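Glycosyl hydrolase family 62 protein (Coprinopsis cinerea, PDB 5B6T) probably hydrolyses alpha-L-arabinofuranosyl side groups of arabinoxylan, acting as an alpha-L-arabinofuranosidase of glycoside hydrolase family 62. Local coordinates at residues P84-F89 against W95-Q100; W38-S43 against R285-G290; I183-S188 against G233-L238; N198-D203 against L209-A214. All coordinates share one frame; numbering follows the deposited sequence. Where two conformers were deposited one is given.

Overall arrangement
The chain folds as a five-bladed beta-propeller, the fold of family GH62, and the four contacts sample its blades and the joints between them. Contacts 1 and 4 are buried antiparallel hairpins, each inside one blade, and each is held by four backbone hydrogen bonds. Contacts 2 and 3 join different sheets without any hydrogen bond across them, mainly through side chains. Contact 2 is largely buried, whereas contact 3 lies at the surface, its centre about 18 Å from the centre of the chain. Neighbouring contacts touch. F41 of 38-43 packs on P84, V86 and L97 of contact 1. Y286 of 285-290 reaches N198 of contact 4, and L210 of contact 4 meets M185 and W235 of contact 3.

Contact 1: P84-F89 against W95-Q100; sequences PQVFYF and WYLVYQ
Q85 pairs with V98, and F87 with Y96, as hydrogen-bonded antiparallel pairs. Their four backbone bonds include Y96 N to F87 O, 2.8 Å and nearly straight at 169°. The strands form a beta hairpin in one four-stranded blade of the propeller, with 82-89 as an outermost strand. On the face that carries V86 and L97, Y88 CB sits over the six-membered ring of W95, 3.7 Å from its centroid. The Y88 ring turns its edge to the five-membered ring in a T-shaped stack, planes at 59°. Were W95 an alanine, Y88 would probably lose the indole that meets its CB and ring edge. On the other face, F87 CG stands between the backbone N and the carbonyl carbon (chi1 57°). This brings the F87 ring under Y96 CB, 3.7 Å from F87 CZ. F89 CB meets Y96 CD1 at 3.6 Å. Apolar branches fill in: V98 CG2 touches F87 CE2, and L97 CD1 lies 3.8 Å from V86 CB. Q85 OE1 is hydrogen-bonded to V146 N of the next blade.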
loop_
_atom_site.group_PDB
_atom_site.type_symbol
_atom_site.label_atom_id
_atom_site.label_comp_id
_atom_site.label_asym_id
_atom_site.label_seq_id
_atom_site.Cartn_x
_atom_site.Cartn_y
_atom_site.Cartn_z
ATOM N N PRO A 84 -0.728 -2.152 -6.099
ATOM C CA PRO A 84 -0.592 -0.881 -6.770
ATOM C C PRO A 84 -0.405 0.318 -5.816
ATOM O O PRO A 84 -0.808 0.278 -4.642
ATOM C CB PRO A 84 -1.920 -0.759 -7.509
ATOM C CG PRO A 84 -2.903 -1.439 -6.610
ATOM C CD PRO A 84 -2.144 -2.571 -5.991
ATOM N N GLN A 85 0.145 1.415 -6.363
ATOM C CA GLN A 85 0.218 2.705 -5.694
ATOM C C GLN A 85 -0.069 3.754 -6.740
ATOM O O GLN A 85 0.666 3.846 -7.706
ATOM C CB GLN A 85 1.603 2.972 -5.091
ATOM C CG GLN A 85 1.654 4.318 -4.365
ATOM C CD GLN A 85 3.049 4.869 -4.231
ATOM O OE1 GLN A 85 3.951 4.549 -4.990
ATOM N NE2 GLN A 85 3.207 5.768 -3.277
ATOM N N VAL A 86 -1.118 4.544 -6.550
ATOM C CA VAL A 86 -1.455 5.624 -7.471
ATOM C C VAL A 86 -1.083 6.993 -6.912
ATOM O O VAL A 86 -1.295 7.262 -5.734
ATOM C CB VAL A 86 -2.968 5.606 -7.872
ATOM C CG1 VAL A 86 -3.889 5.909 -6.692
ATOM C CG2 VAL A 86 -3.233 6.584 -9.020
ATOM N N PHE A 87 -0.593 7.879 -7.767
ATOM C CA PHE A 87 -0.314 9.272 -7.369
ATOM C C PHE A 87 -0.170 10.117 -8.621
ATOM O O PHE A 87 0.077 9.589 -9.708
ATOM C CB PHE A 87 0.958 9.432 -6.488
ATOM C CG PHE A 87 2.208 8.890 -7.116
ATOM C CD1 PHE A 87 3.035 9.713 -7.878
ATOM C CD2 PHE A 87 2.606 7.570 -6.908
ATOM C CE1 PHE A 87 4.173 9.215 -8.477
ATOM C CE2 PHE A 87 3.756 7.076 -7.521
ATOM C CZ PHE A 87 4.552 7.914 -8.257
ATOM N N TYR A 88 -0.302 11.423 -8.456
ATOM C CA TYR A 88 -0.184 12.354 -9.563
ATOM C C TYR A 88 1.195 12.945 -9.524
ATOM O O TYR A 88 1.574 13.600 -8.527
ATOM C CB TYR A 88 -1.236 13.453 -9.414
ATOM C CG TYR A 88 -1.272 14.475 -10.510
ATOM C CD1 TYR A 88 -1.755 14.156 -11.781
ATOM C CD2 TYR A 88 -0.925 15.771 -10.252
ATOM C CE1 TYR A 88 -1.818 15.108 -12.785
ATOM C CE2 TYR A 88 -0.982 16.731 -11.242
ATOM C CZ TYR A 88 -1.427 16.395 -12.502
ATOM O OH TYR A 88 -1.534 17.384 -13.478
ATOM N N PHE A 89 1.964 12.731 -10.585
ATOM C CA PHE A 89 3.314 13.289 -10.670
ATOM C C PHE A 89 3.201 14.646 -11.335
ATOM O O PHE A 89 3.193 14.778 -12.573
ATOM C CB PHE A 89 4.280 12.377 -11.425
ATOM C CG PHE A 89 5.710 12.799 -11.290
ATOM C CD1 PHE A 89 6.380 12.604 -10.099
ATOM C CD2 PHE A 89 6.372 13.458 -12.321
ATOM C CE1 PHE A 89 7.675 13.021 -9.934
ATOM C CE2 PHE A 89 7.686 13.869 -12.170
ATOM C CZ PHE A 89 8.336 13.663 -10.985
ATOM N N TRP A 95 -0.643 10.946 -14.016
ATOM C CA TRP A 95 -0.800 9.994 -12.937
ATOM C C TRP A 95 0.122 8.809 -13.210
ATOM O O TRP A 95 0.330 8.387 -14.366
ATOM C CB TRP A 95 -2.240 9.497 -12.812
ATOM C CG TRP A 95 -3.233 10.541 -12.451
ATOM C CD1 TRP A 95 -3.911 11.339 -13.300
ATOM C CD2 TRP A 95 -3.680 10.875 -11.130
ATOM N NE1 TRP A 95 -4.759 12.169 -12.596
ATOM C CE2 TRP A 95 -4.640 11.897 -11.263
ATOM C CE3 TRP A 95 -3.376 10.393 -9.854
ATOM C CZ2 TRP A 95 -5.272 12.464 -10.167
ATOM C CZ3 TRP A 95 -4.025 10.957 -8.751
ATOM C CH2 TRP A 95 -4.953 11.993 -8.928
ATOM N N TYR A 96 0.708 8.296 -12.124
ATOM C CA TYR A 96 1.487 7.065 -12.125
ATOM C C TYR A 96 0.757 6.019 -11.326
ATOM O O TYR A 96 0.117 6.344 -10.291
ATOM C CB TYR A 96 2.903 7.275 -11.547
ATOM C CG TYR A 96 3.889 7.838 -12.526
ATOM C CD1 TYR A 96 3.810 9.146 -12.947
ATOM C CD2 TYR A 96 4.905 7.044 -13.047
ATOM C CE1 TYR A 96 4.700 9.658 -13.893
ATOM C CE2 TYR A 96 5.786 7.540 -13.975
ATOM C CZ TYR A 96 5.688 8.836 -14.395
ATOM O OH TYR A 96 6.579 9.338 -15.335
ATOM N N LEU A 97 0.875 4.775 -11.781
ATOM C CA LEU A 97 0.420 3.585 -11.056
ATOM C C LEU A 97 1.648 2.664 -10.974
ATOM O O LEU A 97 2.129 2.178 -12.010
ATOM C CB LEU A 97 -0.717 2.886 -11.809
ATOM C CG LEU A 97 -1.456 1.808 -11.024
ATOM C CD1 LEU A 97 -2.235 2.393 -9.832
ATOM C CD2 LEU A 97 -2.392 0.998 -11.926
ATOM N N VAL A 98 2.167 2.541 -9.758
ATOM C CA VAL A 98 3.340 1.771 -9.430
ATOM C C VAL A 98 2.876 0.423 -8.898
ATOM O O VAL A 98 1.877 0.344 -8.174
ATOM C CB VAL A 98 4.202 2.536 -8.406
ATOM C CG1 VAL A 98 5.294 1.656 -7.808
ATOM C CG2 VAL A 98 4.795 3.750 -9.063
ATOM N N TYR A 99 3.555 -0.642 -9.294
ATOM C CA TYR A 99 3.178 -2.015 -8.905
ATOM C C TYR A 99 4.348 -2.954 -9.218
ATOM O O TYR A 99 5.400 -2.505 -9.729
ATOM C CB TYR A 99 1.895 -2.471 -9.642
ATOM C CG TYR A 99 1.979 -2.264 -11.149
ATOM C CD1 TYR A 99 1.551 -1.083 -11.721
ATOM C CD2 TYR A 99 2.431 -3.271 -11.999
ATOM C CE1 TYR A 99 1.635 -0.867 -13.073
ATOM C CE2 TYR A 99 2.498 -3.071 -13.368
ATOM C CZ TYR A 99 2.080 -1.866 -13.909
ATOM O OH TYR A 99 2.166 -1.622 -15.272
ATOM N N GLN A 100 4.158 -4.237 -8.922
ATOM C CA GLN A 100 5.198 -5.234 -9.222
ATOM C C GLN A 100 4.710 -6.168 -10.318
ATOM O O GLN A 100 3.519 -6.485 -10.426
ATOM C CB GLN A 100 5.535 -6.036 -7.963
ATOM C CG GLN A 100 4.419 -6.968 -7.505
ATOM C CD GLN A 100 4.198 -7.016 -6.008
ATOM O OE1 GLN A 100 4.396 -6.049 -5.294
ATOM N NE2 GLN A 100 3.775 -8.151 -5.532
#

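Contact 2: W38-S43 against R285-G290; sequences WHVFAS and RYLYQG
W38 and R285 both hold CG anti to the carbonyl carbon, with chi1 at -66° in each, and R285, in the conformer given, then bends at chi3 (-85°). These turns bring the guanidinium to the indole. R285 NH1 comes to 3.7 Å from W38 CZ2 and 3.8 Å from CH2, both on the benzene part of the indole. R285 was modelled in two conformers, so this touch is less certain. The ring and guanidinium planes stand 84° apart, so the two groups do not stack. L287 CD2 meets V40 CG2 at 4.2 Å. These are touches between the strands of two different sheets. No hydrogen bond links them, and even the nearest CA atoms, those of V40 and L287, are 9.7 Å apart. Strand 37-46 belongs to the blade that also holds 25-34, and strand 285-290 to the five-strand sheet with 305-311. The contact therefore bridges propeller blades. P29 also packs on L287, and V31 on W38, both from strand 25-34. W38 is further packed by an edge-to-face contact with Y33. V40 and L287 meet as apolar branches, while R285 brings a charged group near the indole. No acidic group of the two segments meets it, and its charge may polarise the indole slightly.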
loop_
_atom_site.group_PDB
_atom_site.type_symbol
_atom_site.label_atom_id
_atom_site.label_comp_id
_atom_site.label_asym_id
_atom_site.label_seq_id
_atom_site.Cartn_x
_atom_site.Cartn_y
_atom_site.Cartn_z
ATOM N N TRP A 38 -13.968 8.652 -4.805
ATOM C CA TRP A 38 -12.884 7.768 -4.405
ATOM C C TRP A 38 -12.425 6.970 -5.601
ATOM O O TRP A 38 -13.241 6.482 -6.387
ATOM C CB TRP A 38 -13.373 6.818 -3.306
ATOM C CG TRP A 38 -13.700 7.584 -2.058
ATOM C CD1 TRP A 38 -14.924 7.946 -1.602
ATOM C CD2 TRP A 38 -12.745 8.119 -1.136
ATOM N NE1 TRP A 38 -14.795 8.671 -0.418
ATOM C CE2 TRP A 38 -13.463 8.799 -0.123
ATOM C CE3 TRP A 38 -11.346 8.121 -1.090
ATOM C CZ2 TRP A 38 -12.824 9.463 0.927
ATOM C CZ3 TRP A 38 -10.715 8.775 -0.025
ATOM C CH2 TRP A 38 -11.457 9.436 0.953
ATOM N N HIS A 39 -11.109 6.820 -5.706
ATOM C CA HIS A 39 -10.483 6.029 -6.758
ATOM C C HIS A 39 -9.621 5.001 -6.041
ATOM O O HIS A 39 -8.613 5.351 -5.430
ATOM C CB HIS A 39 -9.627 6.901 -7.674
ATOM C CG HIS A 39 -10.393 8.030 -8.262
ATOM N ND1 HIS A 39 -11.012 7.969 -9.489
ATOM C CD2 HIS A 39 -10.704 9.240 -7.747
ATOM C CE1 HIS A 39 -11.651 9.104 -9.721
ATOM N NE2 HIS A 39 -11.492 9.888 -8.669
ATOM N N VAL A 40 -10.034 3.744 -6.113
ATOM C CA VAL A 40 -9.323 2.683 -5.441
ATOM C C VAL A 40 -8.710 1.760 -6.504
ATOM O O VAL A 40 -9.398 1.341 -7.454
ATOM C CB VAL A 40 -10.253 1.877 -4.512
ATOM C CG1 VAL A 40 -9.585 0.606 -3.970
ATOM C CG2 VAL A 40 -10.793 2.763 -3.376
ATOM N N PHE A 41 -7.435 1.448 -6.338
ATOM C CA PHE A 41 -6.772 0.406 -7.128
ATOM C C PHE A 41 -6.417 -0.722 -6.207
ATOM O O PHE A 41 -5.983 -0.480 -5.090
ATOM C CB PHE A 41 -5.498 0.973 -7.778
ATOM C CG PHE A 41 -5.769 2.080 -8.744
ATOM C CD1 PHE A 41 -6.068 3.360 -8.311
ATOM C CD2 PHE A 41 -5.769 1.818 -10.107
ATOM C CE1 PHE A 41 -6.384 4.362 -9.222
ATOM C CE2 PHE A 41 -6.030 2.826 -11.008
ATOM C CZ PHE A 41 -6.316 4.096 -10.568
ATOM N N ALA A 42 -6.625 -1.970 -6.651
ATOM C CA ALA A 42 -6.381 -3.109 -5.784
ATOM C C ALA A 42 -5.866 -4.269 -6.603
ATOM O O ALA A 42 -6.092 -4.313 -7.824
ATOM C CB ALA A 42 -7.680 -3.491 -5.067
ATOM N N SER A 43 -5.185 -5.197 -5.921
ATOM C CA SER A 43 -4.864 -6.497 -6.522
ATOM C C SER A 43 -6.090 -7.393 -6.547
ATOM O O SER A 43 -6.824 -7.475 -5.579
ATOM C CB SER A 43 -3.788 -7.241 -5.725
ATOM O OG SER A 43 -2.666 -6.419 -5.533
ATOM N N ARG A 285 -7.403 7.743 8.631
ATOM C CA ARG A 285 -8.264 6.684 8.126
ATOM C C ARG A 285 -7.384 5.739 7.323
ATOM O O ARG A 285 -6.599 6.199 6.490
ATOM C CB ARG A 285 -9.369 7.254 7.232
ATOM C CG ARG A 285 -10.381 8.149 7.944
ATOM C CD ARG A 285 -11.373 8.728 6.941
ATOM N NE ARG A 285 -10.881 9.939 6.315
ATOM C CZ ARG A 285 -11.430 10.542 5.248
ATOM N NH1 ARG A 285 -12.494 10.018 4.611
ATOM N NH2 ARG A 285 -10.878 11.667 4.802
ATOM N N TYR A 286 -7.513 4.446 7.584
ATOM C CA TYR A 286 -6.660 3.444 6.950
ATOM C C TYR A 286 -7.532 2.464 6.221
ATOM O O TYR A 286 -8.318 1.731 6.817
ATOM C CB TYR A 286 -5.745 2.707 7.967
ATOM C CG TYR A 286 -4.543 2.011 7.364
ATOM C CD1 TYR A 286 -3.542 2.736 6.749
ATOM C CD2 TYR A 286 -4.400 0.625 7.423
ATOM C CE1 TYR A 286 -2.444 2.094 6.198
ATOM C CE2 TYR A 286 -3.280 -0.019 6.920
ATOM C CZ TYR A 286 -2.329 0.726 6.266
ATOM O OH TYR A 286 -1.240 0.101 5.711
ATOM N N LEU A 287 -7.366 2.418 4.896
ATOM C CA LEU A 287 -8.062 1.450 4.049
ATOM C C LEU A 287 -7.169 0.214 4.007
ATOM O O LEU A 287 -6.007 0.320 3.634
ATOM C CB LEU A 287 -8.253 2.048 2.647
ATOM C CG LEU A 287 -9.020 1.162 1.649
ATOM C CD1 LEU A 287 -10.459 0.875 2.010
ATOM C CD2 LEU A 287 -8.944 1.835 0.283
ATOM N N TYR A 288 -7.692 -0.931 4.431
ATOM C CA TYR A 288 -6.835 -2.090 4.676
ATOM C C TYR A 288 -7.525 -3.350 4.175
ATOM O O TYR A 288 -8.716 -3.326 3.823
ATOM C CB TYR A 288 -6.525 -2.174 6.162
ATOM C CG TYR A 288 -7.674 -2.684 7.009
ATOM C CD1 TYR A 288 -8.737 -1.850 7.391
ATOM C CD2 TYR A 288 -7.695 -3.988 7.466
ATOM C CE1 TYR A 288 -9.785 -2.314 8.159
ATOM C CE2 TYR A 288 -8.738 -4.460 8.236
ATOM C CZ TYR A 288 -9.789 -3.623 8.580
ATOM O OH TYR A 288 -10.809 -4.091 9.395
ATOM N N GLN A 289 -6.789 -4.449 4.178
ATOM C CA GLN A 289 -7.357 -5.749 3.915
ATOM C C GLN A 289 -7.403 -6.612 5.164
ATOM O O GLN A 289 -6.438 -6.671 5.956
ATOM C CB GLN A 289 -6.590 -6.513 2.816
ATOM C CG GLN A 289 -5.127 -6.802 3.140
ATOM C CD GLN A 289 -4.367 -7.472 2.024
ATOM O OE1 GLN A 289 -4.681 -7.328 0.836
ATOM N NE2 GLN A 289 -3.315 -8.210 2.409
ATOM N N GLY A 290 -8.546 -7.294 5.324
ATOM C CA GLY A 290 -8.785 -8.228 6.413
ATOM C C GLY A 290 -9.432 -9.472 5.872
ATOM O O GLY A 290 -9.766 -9.555 4.689
#

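Contact 3: I183-S188 against G233-L238; sequences IAMQDS and GPWRAL
M185 and W235 meet with their side chains at about a right angle. The methionine runs out extended, chi1 -171° and chi2 177°, then bends at the sulfur (chi3 -81°). This bend carries its terminal methyl to the base of the tryptophan side chain. CE lies 3.4 Å from W235 CB, a close contact, and 3.9 Å from CG. It approaches the indole obliquely. The carbonyl of A184 takes a different position: its O is near the indole plane, at the edge, 4.2 Å from W235 CD1. No hydrogen bond crosses here. G233 CA covers part of one indole face from within its own segment. A184 and M185 both face L164, forming a classic beta bulge at the outer strand of their sheet. The contact thus joins the outer edges of two propeller blades. Strand 182-186 borders one, beside 163-170. W235 lies next to strand 236-237 in the chain, at the border of the other, and both it and M185 pack on W226 of strand 221-228 and L210 of strand 207-215.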
loop_
_atom_site.group_PDB
_atom_site.type_symbol
_atom_site.label_atom_id
_atom_site.label_comp_id
_atom_site.label_asym_id
_atom_site.label_seq_id
_atom_site.Cartn_x
_atom_site.Cartn_y
_atom_site.Cartn_z
ATOM N N ILE A 183 19.769 -0.614 2.075
ATOM C CA ILE A 183 18.848 -1.212 3.048
ATOM C C ILE A 183 18.471 -0.078 3.998
ATOM O O ILE A 183 19.307 0.438 4.771
ATOM C CB ILE A 183 19.471 -2.439 3.779
ATOM C CG1 ILE A 183 19.613 -3.608 2.779
ATOM C CG2 ILE A 183 18.570 -2.845 4.944
ATOM C CD1 ILE A 183 20.480 -4.779 3.209
ATOM N N ALA A 184 17.238 0.395 3.874
ATOM C CA ALA A 184 16.723 1.454 4.728
ATOM C C ALA A 184 16.396 0.989 6.160
ATOM O O ALA A 184 16.466 1.774 7.118
ATOM C CB ALA A 184 15.476 2.043 4.102
ATOM N N MET A 185 15.977 -0.261 6.284
ATOM C CA MET A 185 15.646 -0.857 7.569
ATOM C C MET A 185 15.716 -2.370 7.411
ATOM O O MET A 185 15.437 -2.917 6.329
ATOM C CB MET A 185 14.235 -0.456 8.037
ATOM C CG MET A 185 13.956 -0.894 9.460
ATOM S SD MET A 185 12.326 -0.334 9.990
ATOM C CE MET A 185 12.691 1.349 10.420
ATOM N N GLN A 186 16.082 -3.046 8.483
ATOM C CA GLN A 186 16.114 -4.498 8.471
ATOM C C GLN A 186 15.893 -5.089 9.829
ATOM O O GLN A 186 16.077 -4.414 10.858
ATOM C CB GLN A 186 17.406 -5.020 7.865
ATOM C CG GLN A 186 18.643 -4.675 8.632
ATOM C CD GLN A 186 19.880 -4.954 7.804
ATOM O OE1 GLN A 186 19.964 -5.963 7.118
ATOM N NE2 GLN A 186 20.806 -4.011 7.800
ATOM N N ASP A 187 15.427 -6.337 9.820
ATOM C CA ASP A 187 15.317 -7.127 11.039
ATOM C C ASP A 187 15.772 -8.542 10.748
ATOM O O ASP A 187 15.436 -9.089 9.709
ATOM C CB ASP A 187 13.877 -7.144 11.552
ATOM C CG ASP A 187 13.787 -7.424 13.046
ATOM O OD1 ASP A 187 14.010 -8.582 13.458
ATOM O OD2 ASP A 187 13.500 -6.494 13.822
ATOM N N SER A 188 16.532 -9.140 11.669
ATOM C CA SER A 188 16.918 -10.546 11.509
ATOM C C SER A 188 15.724 -11.508 11.565
ATOM O O SER A 188 15.819 -12.621 11.046
ATOM C CB SER A 188 17.924 -10.944 12.588
ATOM O OG SER A 188 17.333 -10.763 13.872
ATOM N N GLY A 233 15.736 8.327 6.367
ATOM C CA GLY A 233 15.948 7.876 7.729
ATOM C C GLY A 233 16.978 8.758 8.407
ATOM O O GLY A 233 17.339 9.817 7.899
ATOM N N PRO A 234 17.441 8.353 9.598
ATOM C CA PRO A 234 17.146 7.150 10.343
ATOM C C PRO A 234 15.709 7.183 10.895
ATOM O O PRO A 234 15.171 8.252 11.172
ATOM C CB PRO A 234 18.184 7.205 11.473
ATOM C CG PRO A 234 18.360 8.651 11.739
ATOM C CD PRO A 234 18.154 9.354 10.418
ATOM N N TRP A 235 15.119 6.011 11.053
ATOM C CA TRP A 235 13.740 5.876 11.525
ATOM C C TRP A 235 13.700 5.619 13.020
ATOM O O TRP A 235 14.429 4.757 13.525
ATOM C CB TRP A 235 13.046 4.715 10.768
ATOM C CG TRP A 235 12.893 5.048 9.320
ATOM C CD1 TRP A 235 13.693 4.648 8.279
ATOM C CD2 TRP A 235 11.912 5.927 8.750
ATOM N NE1 TRP A 235 13.258 5.219 7.113
ATOM C CE2 TRP A 235 12.153 5.993 7.364
ATOM C CE3 TRP A 235 10.857 6.651 9.276
ATOM C CZ2 TRP A 235 11.386 6.794 6.514
ATOM C CZ3 TRP A 235 10.071 7.418 8.442
ATOM C CH2 TRP A 235 10.334 7.492 7.067
ATOM N N ARG A 236 12.836 6.347 13.731
ATOM C CA ARG A 236 12.671 6.139 15.157
ATOM C C ARG A 236 11.304 5.537 15.417
ATOM O O ARG A 236 10.317 5.979 14.840
ATOM C CB ARG A 236 12.783 7.457 15.888
ATOM C CG ARG A 236 12.787 7.276 17.391
ATOM C CD ARG A 236 13.058 8.596 18.103
ATOM N NE ARG A 236 11.995 9.560 17.962
ATOM C CZ ARG A 236 12.076 10.831 18.376
ATOM N NH1 ARG A 236 11.035 11.621 18.199
ATOM N NH2 ARG A 236 13.187 11.299 18.935
ATOM N N ALA A 237 11.237 4.538 16.287
ATOM C CA ALA A 237 9.960 3.889 16.605
ATOM C C ALA A 237 8.918 4.914 17.013
ATOM O O ALA A 237 9.230 5.881 17.728
ATOM C CB ALA A 237 10.135 2.839 17.722
ATOM N N LEU A 238 7.685 4.732 16.537
ATOM C CA LEU A 238 6.556 5.513 16.972
ATOM C C LEU A 238 5.707 4.521 17.747
ATOM O O LEU A 238 5.926 4.342 18.974
ATOM C CB LEU A 238 5.839 6.169 15.784
ATOM C CG LEU A 238 4.667 7.091 16.147
ATOM C CD1 LEU A 238 5.186 8.344 16.853
ATOM C CD2 LEU A 238 3.856 7.445 14.922
#

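Contact 4: N198-D203 against L209-A214; sequences NVYRID and LLLHEA
A beta hairpin of strands 195-202 and 207-215, inside one blade of the propeller, brings N198 against L211 and Y200 against L209. Both are antiparallel hydrogen-bonded pairs, with V199 and L210 a non-hydrogen-bonded pair between them. The bonds L209 N to Y200 O (2.8 Å) and Y200 N to L209 O lie in their carbonyl planes. At the other end, N198 N sits above the carbonyl plane of L211 O, 37° out of it. N198 OD1 lies against L211, 3.7 Å from CD1. OD1 also pairs with Y286 OH and ND2 with G266 O, and the N198 side chain is about 5 Å from a bound calcium ion. I202 swings CG1 beside its backbone N (chi1 -56°) and crosses L209 at about a right angle, its CD1 3.9 Å from L209 CB. With an alanine at I202, L209 CB and N would probably lose the cover of the isoleucine's outer carbons. On the other face, V199 CG2 meets L210 CD1 at 3.8 Å, and that CD1 lies 3.6 Å from N198 O.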
loop_
_atom_site.group_PDB
_atom_site.type_symbol
_atom_site.label_atom_id
_atom_site.label_comp_id
_atom_site.label_asym_id
_atom_site.label_seq_id
_atom_site.Cartn_x
_atom_site.Cartn_y
_atom_site.Cartn_z
ATOM N N ASN A 198 4.317 1.685 3.765
ATOM C CA ASN A 198 3.807 3.000 3.365
ATOM C C ASN A 198 4.753 4.051 3.905
ATOM O O ASN A 198 5.274 3.924 5.023
ATOM C CB ASN A 198 2.419 3.342 3.945
ATOM C CG ASN A 198 1.347 2.302 3.672
ATOM O OD1 ASN A 198 0.897 1.637 4.606
ATOM N ND2 ASN A 198 0.867 2.225 2.440
ATOM N N VAL A 199 4.995 5.075 3.102
ATOM C CA VAL A 199 5.820 6.205 3.510
ATOM C C VAL A 199 5.124 7.514 3.119
ATOM O O VAL A 199 4.780 7.717 1.972
ATOM C CB VAL A 199 7.243 6.151 2.935
ATOM C CG1 VAL A 199 8.119 7.194 3.630
ATOM C CG2 VAL A 199 7.807 4.762 3.107
ATOM N N TYR A 200 4.895 8.375 4.132
ATOM C CA TYR A 200 4.149 9.620 3.945
ATOM C C TYR A 200 4.852 10.831 4.537
ATOM O O TYR A 200 5.566 10.698 5.531
ATOM C CB TYR A 200 2.810 9.526 4.629
ATOM C CG TYR A 200 1.897 8.439 4.110
ATOM C CD1 TYR A 200 1.265 8.566 2.887
ATOM C CD2 TYR A 200 1.664 7.297 4.854
ATOM C CE1 TYR A 200 0.401 7.592 2.415
ATOM C CE2 TYR A 200 0.791 6.326 4.412
ATOM C CZ TYR A 200 0.173 6.468 3.163
ATOM O OH TYR A 200 -0.694 5.481 2.730
ATOM N N ARG A 201 4.645 11.992 3.912
ATOM C CA ARG A 201 4.989 13.283 4.540
ATOM C C ARG A 201 3.885 13.640 5.512
ATOM O O ARG A 201 2.696 13.564 5.179
ATOM C CB ARG A 201 5.126 14.363 3.486
ATOM C CG ARG A 201 5.275 15.778 4.023
ATOM C CD ARG A 201 6.528 15.949 4.866
ATOM N NE ARG A 201 6.550 17.263 5.504
ATOM C CZ ARG A 201 6.832 18.406 4.876
ATOM N NH1 ARG A 201 7.134 18.422 3.582
ATOM N NH2 ARG A 201 6.805 19.557 5.558
ATOM N N ILE A 202 4.253 14.043 6.723
ATOM C CA ILE A 202 3.254 14.434 7.742
ATOM C C ILE A 202 3.049 15.937 7.624
ATOM O O ILE A 202 3.937 16.704 8.003
ATOM C CB ILE A 202 3.689 14.047 9.169
ATOM C CG1 ILE A 202 3.976 12.550 9.271
ATOM C CG2 ILE A 202 2.617 14.435 10.174
ATOM C CD1 ILE A 202 4.717 12.127 10.537
ATOM N N ASP A 203 1.874 16.349 7.128
ATOM C CA ASP A 203 1.575 17.784 7.004
ATOM C C ASP A 203 1.746 18.524 8.326
ATOM O O ASP A 203 1.417 17.985 9.388
ATOM C CB ASP A 203 0.150 18.025 6.520
ATOM C CG ASP A 203 -0.039 17.748 5.039
ATOM O OD1 ASP A 203 0.965 17.700 4.293
ATOM O OD2 ASP A 203 -1.218 17.637 4.652
ATOM N N LEU A 209 6.372 9.634 8.017
ATOM C CA LEU A 209 5.811 8.441 8.688
ATOM C C LEU A 209 6.100 7.193 7.830
ATOM O O LEU A 209 5.790 7.182 6.656
ATOM C CB LEU A 209 4.307 8.611 8.837
ATOM C CG LEU A 209 3.535 7.457 9.467
ATOM C CD1 LEU A 209 3.915 7.184 10.915
ATOM C CD2 LEU A 209 2.044 7.704 9.357
ATOM N N LEU A 210 6.682 6.160 8.454
ATOM C CA LEU A 210 6.856 4.834 7.828
ATOM C C LEU A 210 5.930 3.841 8.531
ATOM O O LEU A 210 5.960 3.726 9.754
ATOM C CB LEU A 210 8.298 4.349 8.009
ATOM C CG LEU A 210 8.596 2.894 7.638
ATOM C CD1 LEU A 210 8.423 2.644 6.155
ATOM C CD2 LEU A 210 10.018 2.549 8.085
ATOM N N LEU A 211 5.096 3.151 7.749
ATOM C CA LEU A 211 4.315 2.017 8.216
ATOM C C LEU A 211 4.848 0.785 7.538
ATOM O O LEU A 211 5.319 0.845 6.409
ATOM C CB LEU A 211 2.828 2.161 7.842
ATOM C CG LEU A 211 2.188 3.504 8.198
ATOM C CD1 LEU A 211 0.746 3.580 7.698
ATOM C CD2 LEU A 211 2.298 3.811 9.702
ATOM N N HIS A 212 4.789 -0.351 8.220
ATOM C CA HIS A 212 5.275 -1.583 7.593
ATOM C C HIS A 212 4.526 -2.748 8.242
ATOM O O HIS A 212 4.332 -2.753 9.453
ATOM C CB HIS A 212 6.800 -1.716 7.830
ATOM C CG HIS A 212 7.519 -2.581 6.866
ATOM N ND1 HIS A 212 7.381 -3.955 6.812
ATOM C CD2 HIS A 212 8.445 -2.264 5.930
ATOM C CE1 HIS A 212 8.160 -4.433 5.856
ATOM N NE2 HIS A 212 8.836 -3.434 5.330
ATOM N N GLU A 213 4.107 -3.704 7.415
ATOM C CA GLU A 213 3.397 -4.893 7.884
ATOM C C GLU A 213 4.338 -5.912 8.528
ATOM O O GLU A 213 5.503 -6.059 8.102
ATOM C CB GLU A 213 2.635 -5.565 6.743
ATOM C CG GLU A 213 1.583 -6.541 7.220
ATOM C CD GLU A 213 0.708 -7.107 6.110
ATOM O OE1 GLU A 213 0.577 -6.468 5.034
ATOM O OE2 GLU A 213 0.102 -8.190 6.366
ATOM N N ALA A 214 3.814 -6.583 9.550
ATOM C CA ALA A 214 4.517 -7.607 10.298
ATOM C C ALA A 214 3.553 -8.763 10.531
ATOM O O ALA A 214 2.346 -8.628 10.401
ATOM C CB ALA A 214 4.970 -7.044 11.642
#